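Side-chain contact in nitrate regulatory protein (Klebsiella oxytoca, PDB 4AKK), which senses nitrate and nitrite and, in response, binds the nasF leader RNA to antiterminate transcription of the nasFEDCBA operon: residues L219-Q222 against L223-R226. Numbering follows the deposited sequence.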
ATOM      1  N   LEU A 219     -28.067   6.792  -3.028  1.00 41.20           N
ATOM      2  CA  LEU A 219     -28.138   5.332  -2.985  1.00 36.71           C
ATOM      3  C   LEU A 219     -27.478   4.729  -4.217  1.00 32.69           C
ATOM      4  O   LEU A 219     -26.718   3.765  -4.125  1.00 29.22           O
ATOM      5  CB  LEU A 219     -29.597   4.866  -2.861  1.00 33.09           C
ATOM      6  CG  LEU A 219     -29.832   3.364  -2.686  1.00 34.94           C
ATOM      7  CD1 LEU A 219     -29.119   2.854  -1.444  1.00 29.71           C
ATOM      8  CD2 LEU A 219     -31.337   3.038  -2.620  1.00 31.60           C
ATOM      9  N   ARG A 220     -27.752   5.319  -5.372  1.00 31.13           N
ATOM     10  CA  ARG A 220     -27.116   4.885  -6.597  1.00 35.89           C
ATOM     11  C   ARG A 220     -25.574   4.962  -6.554  1.00 36.17           C
ATOM     12  O   ARG A 220     -24.883   4.073  -7.067  1.00 27.50           O
ATOM     13  CB  ARG A 220     -27.674   5.665  -7.796  1.00 35.53           C
ATOM     14  CG  ARG A 220     -26.931   5.344  -9.096  1.00 35.61           C
ATOM     15  CD  ARG A 220     -27.548   6.040 -10.301  1.00 34.30           C
ATOM     16  NE  ARG A 220     -27.226   7.457 -10.343  1.00 40.93           N
ATOM     17  CZ  ARG A 220     -27.547   8.264 -11.350  1.00 46.12           C
ATOM     18  NH1 ARG A 220     -28.216   7.791 -12.394  1.00 38.45           N
ATOM     19  NH2 ARG A 220     -27.209   9.549 -11.310  1.00 43.94           N
ATOM     20  N   GLN A 221     -25.023   6.024  -5.966  1.00 34.63           N
ATOM     21  CA  GLN A 221     -23.561   6.130  -5.901  1.00 33.15           C
ATOM     22  C   GLN A 221     -23.008   5.044  -4.967  1.00 30.78           C
ATOM     23  O   GLN A 221     -22.036   4.368  -5.297  1.00 34.59           O
ATOM     24  CB  GLN A 221     -23.103   7.538  -5.473  1.00 33.08           C
ATOM     25  CG  GLN A 221     -21.595   7.785  -5.636  1.00 32.34           C
ATOM     26  CD  GLN A 221     -21.116   7.743  -7.087  1.00 34.98           C
ATOM     27  OE1 GLN A 221     -21.591   8.496  -7.941  1.00 34.53           O
ATOM     28  NE2 GLN A 221     -20.161   6.861  -7.366  1.00 34.66           N
ATOM     29  N   GLN A 222     -23.658   4.856  -3.821  1.00 32.12           N
ATOM     30  CA  GLN A 222     -23.252   3.821  -2.880  1.00 36.38           C
ATOM     31  C   GLN A 222     -23.320   2.433  -3.525  1.00 38.59           C
ATOM     32  O   GLN A 222     -22.472   1.577  -3.277  1.00 35.28           O
ATOM     33  CB  GLN A 222     -24.142   3.852  -1.639  1.00 33.70           C
ATOM     34  CG  GLN A 222     -24.033   5.133  -0.812  1.00 37.24           C
ATOM     35  CD  GLN A 222     -24.950   5.100   0.406  1.00 46.86           C
ATOM     36  OE1 GLN A 222     -25.545   4.071   0.714  1.00 43.38           O
ATOM     37  NE2 GLN A 222     -25.069   6.226   1.099  1.00 48.50           N
ATOM     38  N   LEU A 223     -24.331   2.212  -4.354  1.00 30.42           N
ATOM     39  CA  LEU A 223     -24.486   0.912  -4.993  1.00 36.53           C
ATOM     40  C   LEU A 223     -23.345   0.710  -5.974  1.00 31.92           C
ATOM     41  O   LEU A 223     -22.623  -0.284  -5.927  1.00 30.14           O
ATOM     42  CB  LEU A 223     -25.839   0.808  -5.706  1.00 30.99           C
ATOM     43  CG  LEU A 223     -26.053  -0.442  -6.563  1.00 36.25           C
ATOM     44  CD1 LEU A 223     -26.034  -1.705  -5.684  1.00 30.39           C
ATOM     45  CD2 LEU A 223     -27.378  -0.323  -7.309  1.00 37.73           C
ATOM     46  N   VAL A 224     -23.187   1.673  -6.869  1.00 31.56           N
ATOM     47  CA  VAL A 224     -22.092   1.664  -7.808  1.00 33.21           C
ATOM     48  C   VAL A 224     -20.750   1.433  -7.106  1.00 34.35           C
ATOM     49  O   VAL A 224     -19.902   0.697  -7.607  1.00 35.39           O
ATOM     50  CB  VAL A 224     -22.045   3.003  -8.577  1.00 38.18           C
ATOM     51  CG1 VAL A 224     -20.709   3.178  -9.289  1.00 32.85           C
ATOM     52  CG2 VAL A 224     -23.216   3.083  -9.556  1.00 41.04           C
ATOM     53  N   ASP A 225     -20.556   2.077  -5.959  1.00 33.86           N
ATOM     54  CA  ASP A 225     -19.277   1.987  -5.256  1.00 39.72           C
ATOM     55  C   ASP A 225     -19.050   0.565  -4.730  1.00 35.33           C
ATOM     56  O   ASP A 225     -17.926   0.078  -4.698  1.00 35.53           O
ATOM     57  CB  ASP A 225     -19.202   2.989  -4.090  1.00 36.34           C
ATOM     58  CG  ASP A 225     -19.218   4.458  -4.542  1.00 44.21           C
ATOM     59  OD1 ASP A 225     -18.825   4.771  -5.694  1.00 37.98           O
ATOM     60  OD2 ASP A 225     -19.636   5.301  -3.708  1.00 45.12           O
ATOM     61  N   ARG A 226     -20.122  -0.090  -4.308  1.00 32.97           N
ATOM     62  CA  ARG A 226     -20.035  -1.465  -3.820  1.00 33.91           C
ATOM     63  C   ARG A 226     -19.707  -2.395  -4.970  1.00 31.25           C
ATOM     64  O   ARG A 226     -18.945  -3.350  -4.815  1.00 32.60           O
ATOM     65  CB  ARG A 226     -21.346  -1.898  -3.158  1.00 32.86           C
ATOM     66  CG  ARG A 226     -21.739  -1.080  -1.936  1.00 34.11           C
ATOM     67  CD  ARG A 226     -20.524  -0.773  -1.098  1.00 37.06           C
ATOM     68  NE  ARG A 226     -20.821  -0.068   0.144  1.00 37.30           N
ATOM     69  CZ  ARG A 226     -20.993   1.249   0.245  1.00 43.44           C
ATOM     70  NH1 ARG A 226     -20.950   2.023  -0.835  1.00 35.83           N
ATOM     71  NH2 ARG A 226     -21.236   1.786   1.430  1.00 45.19           N
TER
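Q221 and D225, one turn apart on helix 217-240, show how an i to i+4 amide-carboxylate pair can lie along a helix while the amide also meets another domain. Q221 NE2 donates to D225 OD1 over 3.0 Å in a fairly straight bond (162° at the hydrogen). The acceptor lies in the plane of the amide, whereas the amide nitrogen reaches OD1 on its syn side, 32° out of the carboxylate plane. The bend at chi2 of Q221 (64°), after a CG anti to the backbone N, brings the amide alongside D225. Its other end is held too: OE1 accepts from the indole of W389, in the ANTAR domain.

Backbone bonding is that of a regular alpha-helix: L223 N to L219 O, V224 N to R220 O (2.9 Å), D225 N to Q221 O and R226 N to Q222 O. The carboxylate of D225 folds back over the turn, so that OD2 comes within 3.0 Å of Q221 O, an approach of two acceptors.

The R226 side chain also folds back on the preceding turn. Bent at chi2, it brings CG to 3.1 Å from Q222 O, and NH1 arrives obliquely at 2.9 Å from the same oxygen. NE donates to Q201 OE1 of helix 180-212, while the extended Q222 sends NE2 back to E218.

Apolar contact between the segments is slight: V224 CG2 lies 4.4 Å from R220 CG. V224 also touches W389, over which R220 makes a cation-pi contact while salt-bridging E386.

The chemistry thus ties one short stretch of the nitrate-sensing region to the RNA-binding effector: the bonds at NE2 and OE1 together would hold the amide's rotation, and through them the Q221 amide links a carboxylate of its own helix to an indole of the ANTAR domain.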